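Local coordinates for protein endoglucanase (Ruminococcus champanellensis, PDB 6WQV) that probably hydrolyses internal beta-1,4-glycosidic bonds of cellulose and related plant polysaccharides as a broad-specificity family GH5 endoglucanase, at residues A[33-38]-A[50-55]; A[78-83]-A[119-124]; A[237-242]-A[283-288]; A[269-274]-A[312-317]. All blocks are in the same frame, centred on the assembly; numbering follows the deposited sequence. Where two conformers were deposited one is given.

Interaction 1: residues A[33-38]-A[50-55]; sequences LDATTT and ETAWGC. With BGC (beta-D-glucopyranose), chain E.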
# COMPACT_ATOMS: atom_id res chain seq x y z
N LEU A 33 7.22 4.64 -8.54
CA LEU A 33 7.04 3.49 -9.44
C LEU A 33 5.57 3.21 -9.72
O LEU A 33 5.27 2.42 -10.63
CB LEU A 33 7.73 2.26 -8.86
CG LEU A 33 9.23 2.43 -8.57
CD1 LEU A 33 9.81 1.12 -8.03
CD2 LEU A 33 10.00 2.93 -9.79
N ASP A 34 4.66 3.86 -8.98
CA ASP A 34 3.22 3.80 -9.20
C ASP A 34 2.73 4.81 -10.24
O ASP A 34 1.56 4.72 -10.65
CB ASP A 34 2.44 4.00 -7.89
CG ASP A 34 2.98 5.16 -7.02
OD1 ASP A 34 4.21 5.26 -6.82
OD2 ASP A 34 2.14 5.94 -6.51
N ALA A 35 3.56 5.75 -10.68
CA ALA A 35 3.11 6.73 -11.66
C ALA A 35 2.75 6.05 -12.97
O ALA A 35 3.48 5.17 -13.46
CB ALA A 35 4.20 7.77 -11.88
N THR A 36 1.63 6.46 -13.55
CA THR A 36 1.18 5.95 -14.84
C THR A 36 1.23 7.05 -15.89
O THR A 36 1.15 8.25 -15.57
CB THR A 36 -0.25 5.39 -14.76
OG1 THR A 36 -1.15 6.41 -14.30
CG2 THR A 36 -0.33 4.19 -13.83
N THR A 37 1.36 6.63 -17.15
CA THR A 37 1.39 7.52 -18.31
C THR A 37 0.45 7.01 -19.39
O THR A 37 0.55 7.42 -20.56
CB THR A 37 2.80 7.62 -18.88
OG1 THR A 37 3.22 6.34 -19.36
CG2 THR A 37 3.77 8.08 -17.81
N THR A 38 -0.47 6.12 -19.01
CA THR A 38 -1.22 5.31 -19.97
C THR A 38 -1.95 6.16 -21.00
O THR A 38 -2.09 5.74 -22.16
CB THR A 38 -2.21 4.45 -19.19
OG1 THR A 38 -1.58 3.93 -18.01
CG2 THR A 38 -2.71 3.31 -20.06
N GLU A 50 9.13 6.65 -13.62
CA GLU A 50 9.46 6.95 -12.23
C GLU A 50 9.43 8.45 -11.96
O GLU A 50 9.10 8.86 -10.84
CB GLU A 50 10.83 6.36 -11.89
CG GLU A 50 11.26 6.57 -10.43
CD GLU A 50 12.45 5.71 -10.01
OE1 GLU A 50 12.92 4.86 -10.80
OE2 GLU A 50 12.91 5.89 -8.85
N THR A 51 9.74 9.28 -12.96
CA THR A 51 9.81 10.72 -12.81
C THR A 51 8.58 11.44 -13.37
O THR A 51 8.58 12.67 -13.47
CB THR A 51 11.08 11.27 -13.47
OG1 THR A 51 11.05 11.03 -14.88
CG2 THR A 51 12.32 10.60 -12.88
N ALA A 52 7.52 10.70 -13.70
CA ALA A 52 6.39 11.30 -14.39
C ALA A 52 5.54 12.19 -13.49
O ALA A 52 4.87 13.09 -14.00
CB ALA A 52 5.53 10.20 -15.01
N TRP A 53 5.56 11.96 -12.19
CA TRP A 53 4.65 12.63 -11.26
C TRP A 53 5.41 13.39 -10.17
O TRP A 53 5.07 13.31 -8.99
CB TRP A 53 3.69 11.64 -10.62
CG TRP A 53 2.58 11.10 -11.49
CD1 TRP A 53 2.29 11.44 -12.78
CD2 TRP A 53 1.61 10.12 -11.11
NE1 TRP A 53 1.21 10.72 -13.22
CE2 TRP A 53 0.77 9.91 -12.21
CE3 TRP A 53 1.38 9.40 -9.93
CZ2 TRP A 53 -0.30 9.00 -12.18
CZ3 TRP A 53 0.32 8.50 -9.90
CH2 TRP A 53 -0.50 8.31 -11.02
N GLY A 54 6.44 14.13 -10.55
CA GLY A 54 7.05 15.09 -9.64
C GLY A 54 8.05 14.52 -8.66
O GLY A 54 8.40 15.20 -7.68
N CYS A 55 8.54 13.31 -8.90
CA CYS A 55 9.56 12.75 -8.04
C CYS A 55 10.85 12.55 -8.81
O CYS A 55 10.82 12.27 -10.01
CB CYS A 55 9.07 11.41 -7.48
SG CYS A 55 7.67 11.60 -6.35
C2 BGC E . -2.63 12.81 -10.53
C3 BGC E . -1.80 13.12 -11.72
C4 BGC E . -0.63 14.03 -11.39
C5 BGC E . 0.19 13.44 -10.24
C6 BGC E . 1.30 14.39 -9.82
C1 BGC E . -1.80 12.25 -9.38
O2 BGC E . -3.63 11.83 -10.84
O3 BGC E . -2.64 13.77 -12.70
O4 BGC E . 0.20 14.17 -12.53
O5 BGC E . -0.65 13.19 -9.07
O6 BGC E . 0.74 15.50 -9.19
O HOH W 1 1.40 10.87 -16.54
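Trp53 carries this contact, its indole held between backbone and methyl groups of segment 33-38 and a glucose unit of the bound cellotriose. From Trp53 CB, which lies 3.7 Å from C6 of BGC (chain E), the chain turns so that CG stands anti to the carbonyl carbon (chi1 -73°), with chi2 near zero. Trp53 CG is sandwiched, with Ala35 CB below at 3.7 Å and the sugar's C5 on the other side. Trp53 CD1 comes 3.4 Å from O4 of the same glucose. NE1 donates a weak bond to a water that donates to Thr36 O at 2.8 Å, so the pyrrole edge is tied to the loop through solvent. Over the six-membered ring sits Ala35 CA, 3.6 Å from the centroid and 11° off the normal, a CH-pi contact. At the far rim Trp53 CZ2 meets Thr36 OG1 at 3.5 Å, and Thr36 N lies above that face. Next to Trp53 in the chain, Ala52 CB packs on Thr37 CG2 at 3.9 Å. With C5 of the sugar 3.6 Å above the opposite face, the arrangement is the aromatic sugar platform characteristic of cellulase clefts, here supplied by loops that follow strand 26-29 of the GH5 barrel.

Interaction 2: residues A[78-83]-A[119-124]; sequences VSWIDH and HHENDW. With GLC (alpha-D-glucopyranose), chain B; BGC (beta-D-glucopyranose), chain C.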
# COMPACT_ATOMS: atom_id res chain seq x y z
N VAL A 78 3.87 -0.09 -6.93
CA VAL A 78 4.35 -0.24 -8.30
C VAL A 78 3.17 -0.41 -9.23
O VAL A 78 2.35 -1.32 -9.04
CB VAL A 78 5.30 -1.43 -8.46
CG1 VAL A 78 5.75 -1.55 -9.91
CG2 VAL A 78 6.49 -1.32 -7.52
N SER A 79 3.08 0.44 -10.24
CA SER A 79 2.13 0.26 -11.32
C SER A 79 2.84 -0.45 -12.46
O SER A 79 3.85 0.04 -12.97
CB SER A 79 1.53 1.59 -11.76
OG SER A 79 0.76 2.13 -10.71
N TRP A 80 2.32 -1.62 -12.83
CA TRP A 80 2.93 -2.46 -13.85
C TRP A 80 2.30 -2.29 -15.22
O TRP A 80 2.90 -2.71 -16.22
CB TRP A 80 2.84 -3.92 -13.41
CG TRP A 80 3.46 -4.18 -12.06
CD1 TRP A 80 2.87 -4.00 -10.83
CD2 TRP A 80 4.80 -4.65 -11.79
NE1 TRP A 80 3.75 -4.34 -9.83
CE2 TRP A 80 4.94 -4.74 -10.39
CE3 TRP A 80 5.88 -5.00 -12.60
CZ2 TRP A 80 6.12 -5.16 -9.78
CZ3 TRP A 80 7.06 -5.42 -12.00
CH2 TRP A 80 7.17 -5.51 -10.60
N ILE A 81 1.13 -1.66 -15.30
CA ILE A 81 0.34 -1.64 -16.53
C ILE A 81 1.13 -1.11 -17.72
O ILE A 81 1.09 -1.68 -18.81
CB ILE A 81 -0.98 -0.87 -16.31
CG1 ILE A 81 -1.84 -0.89 -17.57
CG2 ILE A 81 -0.70 0.57 -15.89
CD1 ILE A 81 -3.20 -0.24 -17.39
N ASP A 82 1.86 -0.01 -17.54
CA ASP A 82 2.57 0.57 -18.68
C ASP A 82 3.84 -0.18 -19.03
O ASP A 82 4.56 0.23 -19.96
CB ASP A 82 2.90 2.04 -18.44
CG ASP A 82 1.68 2.87 -18.15
OD1 ASP A 82 0.64 2.69 -18.83
OD2 ASP A 82 1.76 3.71 -17.23
N HIS A 83 4.14 -1.27 -18.31
CA HIS A 83 5.32 -2.10 -18.51
C HIS A 83 4.96 -3.56 -18.75
O HIS A 83 5.81 -4.44 -18.58
CB HIS A 83 6.23 -1.99 -17.28
CG HIS A 83 6.36 -0.60 -16.77
ND1 HIS A 83 7.23 0.32 -17.32
CD2 HIS A 83 5.66 0.07 -15.82
CE1 HIS A 83 7.09 1.48 -16.71
NE2 HIS A 83 6.16 1.35 -15.79
N HIS A 119 -0.35 -1.59 -8.22
CA HIS A 119 -0.94 -0.36 -7.73
C HIS A 119 -2.02 0.14 -8.68
O HIS A 119 -3.17 -0.31 -8.58
CB HIS A 119 0.15 0.66 -7.37
CG HIS A 119 -0.30 1.69 -6.37
ND1 HIS A 119 -0.31 1.45 -5.01
CD2 HIS A 119 -0.75 2.95 -6.54
CE1 HIS A 119 -0.74 2.53 -4.39
NE2 HIS A 119 -1.01 3.46 -5.29
N HIS A 120 -1.73 1.09 -9.56
CA HIS A 120 -2.77 1.68 -10.40
C HIS A 120 -3.01 0.82 -11.65
O HIS A 120 -2.66 1.18 -12.78
CB HIS A 120 -2.40 3.11 -10.80
CG HIS A 120 -2.35 4.08 -9.67
ND1 HIS A 120 -3.35 4.18 -8.72
CD2 HIS A 120 -1.44 5.04 -9.36
CE1 HIS A 120 -3.05 5.14 -7.87
NE2 HIS A 120 -1.89 5.68 -8.23
N GLU A 121 -3.65 -0.32 -11.42
CA GLU A 121 -3.96 -1.30 -12.46
C GLU A 121 -5.42 -1.25 -12.89
O GLU A 121 -5.86 -2.11 -13.65
CB GLU A 121 -3.65 -2.71 -11.95
CG GLU A 121 -2.21 -2.90 -11.49
CD GLU A 121 -1.18 -2.69 -12.59
OE1 GLU A 121 -1.28 -3.26 -13.69
OE2 GLU A 121 -0.21 -1.95 -12.34
N ASN A 122 -6.18 -0.26 -12.42
CA ASN A 122 -7.63 -0.29 -12.57
C ASN A 122 -8.11 -0.22 -14.02
O ASN A 122 -9.29 -0.50 -14.26
CB ASN A 122 -8.23 0.84 -11.74
CG ASN A 122 -7.59 0.96 -10.37
OD1 ASN A 122 -6.81 1.89 -10.11
ND2 ASN A 122 -7.90 0.03 -9.48
N ASP A 123 -7.25 0.13 -14.98
CA ASP A 123 -7.71 0.13 -16.37
C ASP A 123 -8.08 -1.28 -16.81
O ASP A 123 -8.98 -1.45 -17.64
CB ASP A 123 -6.67 0.71 -17.33
CG ASP A 123 -6.68 2.22 -17.36
OD1 ASP A 123 -7.49 2.84 -16.64
OD2 ASP A 123 -5.86 2.81 -18.11
N TRP A 124 -7.41 -2.30 -16.26
CA TRP A 124 -7.77 -3.69 -16.54
C TRP A 124 -8.30 -4.45 -15.33
O TRP A 124 -9.04 -5.41 -15.52
CB TRP A 124 -6.57 -4.47 -17.11
CG TRP A 124 -5.40 -4.58 -16.17
CD1 TRP A 124 -4.35 -3.72 -16.08
CD2 TRP A 124 -5.14 -5.62 -15.21
NE1 TRP A 124 -3.47 -4.14 -15.12
CE2 TRP A 124 -3.93 -5.30 -14.57
CE3 TRP A 124 -5.82 -6.78 -14.81
CZ2 TRP A 124 -3.38 -6.09 -13.56
CZ3 TRP A 124 -5.27 -7.57 -13.81
CH2 TRP A 124 -4.06 -7.22 -13.20
C1 GLC B . -5.05 5.82 -2.37
C2 GLC B . -3.99 5.51 -3.41
C3 GLC B . -2.88 6.45 -3.62
C4 GLC B . -3.38 7.87 -3.65
C5 GLC B . -4.00 8.14 -2.30
C6 GLC B . -4.37 9.59 -2.04
O1 GLC B . -4.85 5.33 -1.11
O2 GLC B . -3.53 4.15 -3.15
O3 GLC B . -2.26 6.10 -4.92
O4 GLC B . -2.28 8.75 -3.92
O5 GLC B . -5.24 7.33 -2.19
O6 GLC B . -5.33 10.02 -2.91
C2 BGC C . -1.63 10.83 -4.84
C3 BGC C . -1.94 11.81 -5.92
C4 BGC C . -2.07 11.16 -7.27
C5 BGC C . -3.09 10.04 -7.25
C6 BGC C . -3.18 9.23 -8.50
C1 BGC C . -2.65 9.70 -4.81
O2 BGC C . -1.60 11.48 -3.55
O3 BGC C . -0.87 12.82 -5.96
O4 BGC C . -2.59 12.14 -8.25
O5 BGC C . -2.73 9.08 -6.17
O6 BGC C . -4.30 8.34 -8.42
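The His120 ring receives CD2 of His119 over the centre of one face, 3.3 Å above its plane, while the His119 ring has O3 of GLC at its own edge. Trp124 carries Glu121 O over one face, with Ile81 CD1 and Glu121 OE1 at its edge; Trp80 has Val78 CG1 over a face and Glu121 OE2 near its plane at the rim. These rings belong to the loops following strands 73-76 and 113-117, at the C-terminal mouth of a (beta/alpha)8 barrel, where glycosidases of this clan bind substrate. The sugar end is set by His119: CG is anti to its backbone N (chi1 -157°), and NE2 makes a 2.9 Å hydrogen bond with GLC O3, its other ring nitrogen being bonded to Asn117. Ser79 OG accepts from His120 N at 2.9 Å and is bonded to Asp34 O as well, so one hydroxyl joins three loops; His120 is the centre of an inverse gamma turn. Glu121 bends at chi2 (-62°) to bring its buried carboxylate under the opposing backbone. There OE2 takes Trp80 N on its syn lone pair at 2.6 Å, with Ile81 N adding a weaker bond, and OE1 takes Trp124 NE1 on its anti lone pair at 2.8 Å. Three N-H donors of this kind would probably keep the group ionised. Beyond it Ile81, its CG1 anti to the backbone N, runs past the indole in the opposite direction, and its CD1 ends 3.6 Å from Asp123 CB and 3.9 Å from Trp124 CD1.

Interaction 3: residues A[237-242]-A[283-288]; sequences IVDIHS and PVIIGQ. Unlike the reference sequence in segment 283-288: Gln288 (reference Glu). With GLC (alpha-D-glucopyranose), chain B.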
# COMPACT_ATOMS: atom_id res chain seq x y z
N ILE A 237 -2.59 -10.77 5.80
CA ILE A 237 -2.84 -9.48 6.42
C ILE A 237 -3.78 -8.68 5.53
O ILE A 237 -3.57 -8.62 4.31
CB ILE A 237 -1.53 -8.70 6.60
CG1 ILE A 237 -0.51 -9.51 7.40
CG2 ILE A 237 -1.77 -7.34 7.23
CD1 ILE A 237 0.93 -9.04 7.19
N VAL A 238 -4.77 -8.03 6.12
CA VAL A 238 -5.64 -7.13 5.38
C VAL A 238 -5.05 -5.73 5.39
O VAL A 238 -4.57 -5.25 6.43
CB VAL A 238 -7.07 -7.14 5.97
CG1 VAL A 238 -7.92 -6.07 5.30
CG2 VAL A 238 -7.70 -8.53 5.80
N ASP A 239 -5.10 -5.06 4.24
CA ASP A 239 -4.66 -3.67 4.12
C ASP A 239 -5.88 -2.76 4.02
O ASP A 239 -6.70 -2.90 3.10
CB ASP A 239 -3.76 -3.45 2.90
CG ASP A 239 -3.17 -2.04 2.84
OD1 ASP A 239 -3.56 -1.17 3.66
OD2 ASP A 239 -2.31 -1.78 1.98
N ILE A 240 -5.99 -1.84 4.97
CA ILE A 240 -6.98 -0.78 4.95
C ILE A 240 -6.24 0.54 4.79
O ILE A 240 -5.29 0.81 5.53
CB ILE A 240 -7.80 -0.78 6.26
CG1 ILE A 240 -8.60 -2.08 6.43
CG2 ILE A 240 -8.69 0.46 6.31
CD1 ILE A 240 -9.58 -2.40 5.30
N HIS A 241 -6.67 1.36 3.84
CA HIS A 241 -6.22 2.75 3.78
C HIS A 241 -7.23 3.59 4.55
O HIS A 241 -8.45 3.42 4.41
CB HIS A 241 -6.13 3.25 2.33
CG HIS A 241 -5.27 2.41 1.44
ND1 HIS A 241 -5.04 2.73 0.12
CD2 HIS A 241 -4.62 1.25 1.66
CE1 HIS A 241 -4.28 1.80 -0.43
NE2 HIS A 241 -4.01 0.89 0.48
N SER A 242 -6.74 4.50 5.40
CA SER A 242 -7.64 5.26 6.27
C SER A 242 -7.14 6.70 6.42
O SER A 242 -6.49 7.06 7.40
CB SER A 242 -7.85 4.56 7.62
OG SER A 242 -8.93 5.13 8.34
N PRO A 283 -5.26 -10.40 11.02
CA PRO A 283 -4.31 -9.29 11.09
C PRO A 283 -4.65 -8.20 10.10
O PRO A 283 -5.13 -8.46 8.99
CB PRO A 283 -2.96 -9.95 10.76
CG PRO A 283 -3.16 -11.39 11.06
CD PRO A 283 -4.60 -11.69 10.77
N VAL A 284 -4.38 -6.95 10.49
CA VAL A 284 -4.70 -5.80 9.67
C VAL A 284 -3.63 -4.73 9.85
O VAL A 284 -3.07 -4.55 10.94
CB VAL A 284 -6.12 -5.24 9.96
CG1 VAL A 284 -6.23 -4.81 11.42
CG2 VAL A 284 -6.47 -4.12 9.00
N ILE A 285 -3.34 -4.02 8.76
CA ILE A 285 -2.38 -2.93 8.74
C ILE A 285 -3.02 -1.76 8.01
O ILE A 285 -3.84 -1.95 7.11
CB ILE A 285 -1.06 -3.36 8.04
CG1 ILE A 285 0.02 -2.29 8.22
CG2 ILE A 285 -1.30 -3.64 6.55
CD1 ILE A 285 1.41 -2.79 7.88
N ILE A 286 -2.69 -0.54 8.44
CA ILE A 286 -3.09 0.67 7.71
C ILE A 286 -1.95 0.97 6.75
O ILE A 286 -0.95 1.60 7.09
CB ILE A 286 -3.44 1.83 8.65
CG1 ILE A 286 -4.71 1.48 9.43
CG2 ILE A 286 -3.63 3.12 7.85
CD1 ILE A 286 -4.98 2.36 10.62
N GLY A 287 -2.10 0.48 5.51
CA GLY A 287 -1.03 0.57 4.54
C GLY A 287 -0.86 1.92 3.91
O GLY A 287 0.19 2.18 3.30
N GLN A 288 -1.86 2.79 4.04
CA GLN A 288 -1.73 4.20 3.71
C GLN A 288 -2.58 5.03 4.65
O GLN A 288 -3.76 4.73 4.86
CB GLN A 288 -2.21 4.51 2.29
CG GLN A 288 -1.45 3.82 1.17
CD GLN A 288 -1.91 4.26 -0.22
OE1 GLN A 288 -1.76 3.53 -1.19
NE2 GLN A 288 -2.48 5.45 -0.31
C1 GLC B . -5.05 5.82 -2.37
C2 GLC B . -3.99 5.51 -3.41
C3 GLC B . -2.88 6.45 -3.62
C4 GLC B . -3.38 7.87 -3.65
C5 GLC B . -4.00 8.14 -2.30
C6 GLC B . -4.37 9.59 -2.04
O1 GLC B . -4.85 5.33 -1.11
O2 GLC B . -3.53 4.15 -3.15
O3 GLC B . -2.26 6.10 -4.92
O4 GLC B . -2.28 8.75 -3.92
O5 GLC B . -5.24 7.33 -2.19
O6 GLC B . -5.33 10.02 -2.91
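Two adjacent parallel barrel strands meet here and end in the sugar-binding site. Strands 236-241 and 284-289 are joined by backbone bonds: Val238 N to Pro283 O, nearly straight at 177°, then Ile285 N to Val238 O and Ile240 N to Ile285 O at 3.0 Å. The Gly287 N-H is divided between Asp239 OD1, met at 2.9 Å from above the carboxylate plane, and a weaker bond to Ile240 O, and a CB there would fall 2.2 Å from Asp239 OD2. By nearest CA atoms the register moves on by one here, Ile240 lying by Ile286 but His241 by Gln288. In the GH5 TIM barrel the end of this seventh strand bears the catalytic nucleophile, a glutamate; Gln288 replaces the Glu of the reference sequence. Its amide stacks on the imidazole of His241 with planes 26° apart, CG standing 3.8 Å from the ring centroid. The two side chains lie side by side, CG anti to the carbonyl carbon in each, and both end at GLC. His241 ND1 reaches GLC O1 at 2.9 Å, while GLC O2 donates to Gln288 OE1 at 2.7 Å. An alanine at His241 would remove the stack and the bond to O1, and would probably leave the Gln288 amide and the sugar less firmly placed. NE2 of the amide is also bonded to Tyr243 and OE1 to Arg75.

Interaction 4: residues A[269-274]-A[312-317]; sequences TLQEIY and KSYNIR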
# COMPACT_ATOMS: atom_id res chain seq x y z
N THR A 269 -13.22 5.57 14.28
CA THR A 269 -12.79 5.05 12.98
C THR A 269 -11.74 3.96 13.14
O THR A 269 -11.83 2.90 12.51
CB THR A 269 -12.27 6.21 12.13
OG1 THR A 269 -13.36 7.10 11.86
CG2 THR A 269 -11.66 5.71 10.84
N LEU A 270 -10.73 4.20 13.98
CA LEU A 270 -9.67 3.21 14.14
C LEU A 270 -10.17 1.99 14.90
O LEU A 270 -9.79 0.85 14.58
CB LEU A 270 -8.46 3.85 14.81
CG LEU A 270 -7.83 4.96 13.97
CD1 LEU A 270 -6.72 5.68 14.71
CD2 LEU A 270 -7.28 4.42 12.64
N GLN A 271 -11.04 2.19 15.89
CA GLN A 271 -11.65 1.06 16.58
C GLN A 271 -12.44 0.18 15.63
O GLN A 271 -12.49 -1.05 15.82
CB GLN A 271 -12.56 1.58 17.70
CG GLN A 271 -13.28 0.52 18.50
CD GLN A 271 -14.17 1.11 19.59
OE1 GLN A 271 -13.88 0.97 20.78
NE2 GLN A 271 -15.24 1.78 19.19
N GLU A 272 -13.05 0.76 14.59
CA GLU A 272 -13.80 -0.04 13.64
C GLU A 272 -12.88 -0.97 12.85
O GLU A 272 -13.25 -2.12 12.55
CB GLU A 272 -14.57 0.86 12.67
CG GLU A 272 -15.80 1.51 13.27
CD GLU A 272 -16.85 0.51 13.68
OE1 GLU A 272 -17.46 -0.11 12.79
OE2 GLU A 272 -17.05 0.32 14.90
N ILE A 273 -11.69 -0.50 12.49
CA ILE A 273 -10.71 -1.37 11.84
C ILE A 273 -10.33 -2.51 12.77
O ILE A 273 -10.26 -3.67 12.36
CB ILE A 273 -9.49 -0.55 11.38
CG1 ILE A 273 -9.93 0.53 10.39
CG2 ILE A 273 -8.43 -1.47 10.78
CD1 ILE A 273 -8.86 1.56 10.04
N TYR A 274 -10.04 -2.19 14.03
CA TYR A 274 -9.71 -3.22 15.01
C TYR A 274 -10.85 -4.22 15.15
O TYR A 274 -10.62 -5.44 15.10
CB TYR A 274 -9.42 -2.55 16.35
CG TYR A 274 -9.21 -3.52 17.48
CD1 TYR A 274 -8.09 -4.33 17.51
CD2 TYR A 274 -10.12 -3.62 18.52
CE1 TYR A 274 -7.89 -5.23 18.55
CE2 TYR A 274 -9.93 -4.50 19.55
CZ TYR A 274 -8.82 -5.31 19.56
OH TYR A 274 -8.63 -6.19 20.60
N LYS A 312 -1.71 2.49 17.67
CA LYS A 312 -0.88 1.60 18.48
C LYS A 312 -1.68 0.97 19.62
O LYS A 312 -1.44 -0.19 19.98
CB LYS A 312 0.34 2.34 19.03
CG LYS A 312 1.33 1.47 19.76
CD LYS A 312 2.54 2.26 20.23
CE LYS A 312 3.48 1.40 21.04
NZ LYS A 312 4.55 2.21 21.68
N SER A 313 -2.66 1.70 20.17
CA SER A 313 -3.46 1.16 21.26
C SER A 313 -4.34 0.00 20.80
O SER A 313 -4.78 -0.79 21.63
CB SER A 313 -4.30 2.26 21.93
OG SER A 313 -5.48 2.56 21.20
N TYR A 314 -4.61 -0.09 19.49
CA TYR A 314 -5.32 -1.23 18.91
C TYR A 314 -4.37 -2.19 18.20
O TYR A 314 -4.82 -3.08 17.47
CB TYR A 314 -6.41 -0.75 17.93
CG TYR A 314 -7.56 -0.05 18.62
CD1 TYR A 314 -8.34 -0.70 19.57
CD2 TYR A 314 -7.84 1.29 18.35
CE1 TYR A 314 -9.37 -0.05 20.22
CE2 TYR A 314 -8.88 1.95 19.00
CZ TYR A 314 -9.64 1.27 19.93
OH TYR A 314 -10.68 1.89 20.59
N ASN A 315 -3.06 -2.02 18.40
CA ASN A 315 -2.04 -2.87 17.78
C ASN A 315 -2.13 -2.86 16.25
O ASN A 315 -2.00 -3.90 15.60
CB ASN A 315 -2.05 -4.30 18.33
CG ASN A 315 -0.73 -5.03 18.13
OD1 ASN A 315 0.34 -4.41 18.07
ND2 ASN A 315 -0.79 -6.35 18.03
N ILE A 316 -2.33 -1.68 15.67
CA ILE A 316 -2.43 -1.51 14.22
C ILE A 316 -1.25 -0.66 13.75
O ILE A 316 -1.15 0.51 14.12
CB ILE A 316 -3.75 -0.86 13.79
CG1 ILE A 316 -4.93 -1.72 14.23
CG2 ILE A 316 -3.76 -0.68 12.28
CD1 ILE A 316 -6.27 -1.05 14.03
N ARG A 317 -0.39 -1.25 12.92
CA ARG A 317 0.72 -0.50 12.34
C ARG A 317 0.22 0.41 11.24
O ARG A 317 -0.77 0.12 10.56
CB ARG A 317 1.73 -1.46 11.71
CG ARG A 317 2.36 -2.49 12.63
CD ARG A 317 3.23 -1.84 13.67
NE ARG A 317 2.44 -1.50 14.84
CZ ARG A 317 2.09 -2.37 15.79
NH1 ARG A 317 2.46 -3.64 15.71
NH2 ARG A 317 1.36 -1.96 16.81
O HOH W 2 -11.61 0.64 22.77
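Tyr314, the first residue beyond helix 297-313, leans on helix 263-278 with CG anti to its own carbonyl carbon (chi1 -68°). That torsion lays the ring across Gln271, whose CA sits over the face 4.1 Å from the centroid as a CH-pi contact, and against Tyr274. Tyr274 takes the other common setting, CG anti to the backbone N (chi1 174°), and the two side chains cross at about a right angle. Their rings are nearly parallel, with planes at 28°, but slid apart with centroids 5.1 Å distant, and the touch is local: Tyr314 CD1 lies over the Tyr274 face, 3.6 Å from CD2. Gln271 is fully extended through chi1 and chi2, carrying OE1 out beside Tyr314 OH. A water bridges them, donating to Gln271 OE1 at 3.0 Å and lying 2.7 Å from Tyr314 OH; that hydroxyl is also bonded to Gln267. An alanine at Tyr314 would lose the ring and would probably loosen the junction by uncovering Gln271 and Tyr274 and breaking the water bridge. Asn315, with positive phi, is the C-prime residue of a Schellman motif, and it turns the chain so that Ile316 CD1 packs 3.9 Å from Ile273 CG2. These two helices are successive outer helices of the barrel, flanking strand 284-289: Leu270, Ile273 and Ile316 all press on Ile286 of that strand, while Arg317 leads into strand 318-322.

Interactions 1, 2 and 3 surround the bound sugars, whereas interaction 4 lies on the outside of the barrel. Interactions 1 and 2, with centres about 11 Å apart, join directly: Asp34 O and Ser79 OG are 2.7 Å apart, as are Thr38 OG1 and Asp82 OD1, both probable hydrogen bonds. Interaction 2 meets interaction 3 at the glucose GLC, where His119 CE1 approaches Gln288 OE1 to 3.5 Å. Trp53 of interaction 1 packs on the BGC of chain E, the far unit of the same cellotriose, whose GLC lies at interactions 2 and 3. Interaction 4 backs interaction 3, centres about 10 Å apart, through Ile286 N and Arg317 O at 2.9 Å, and stands about 32 Å between centres from interaction 1.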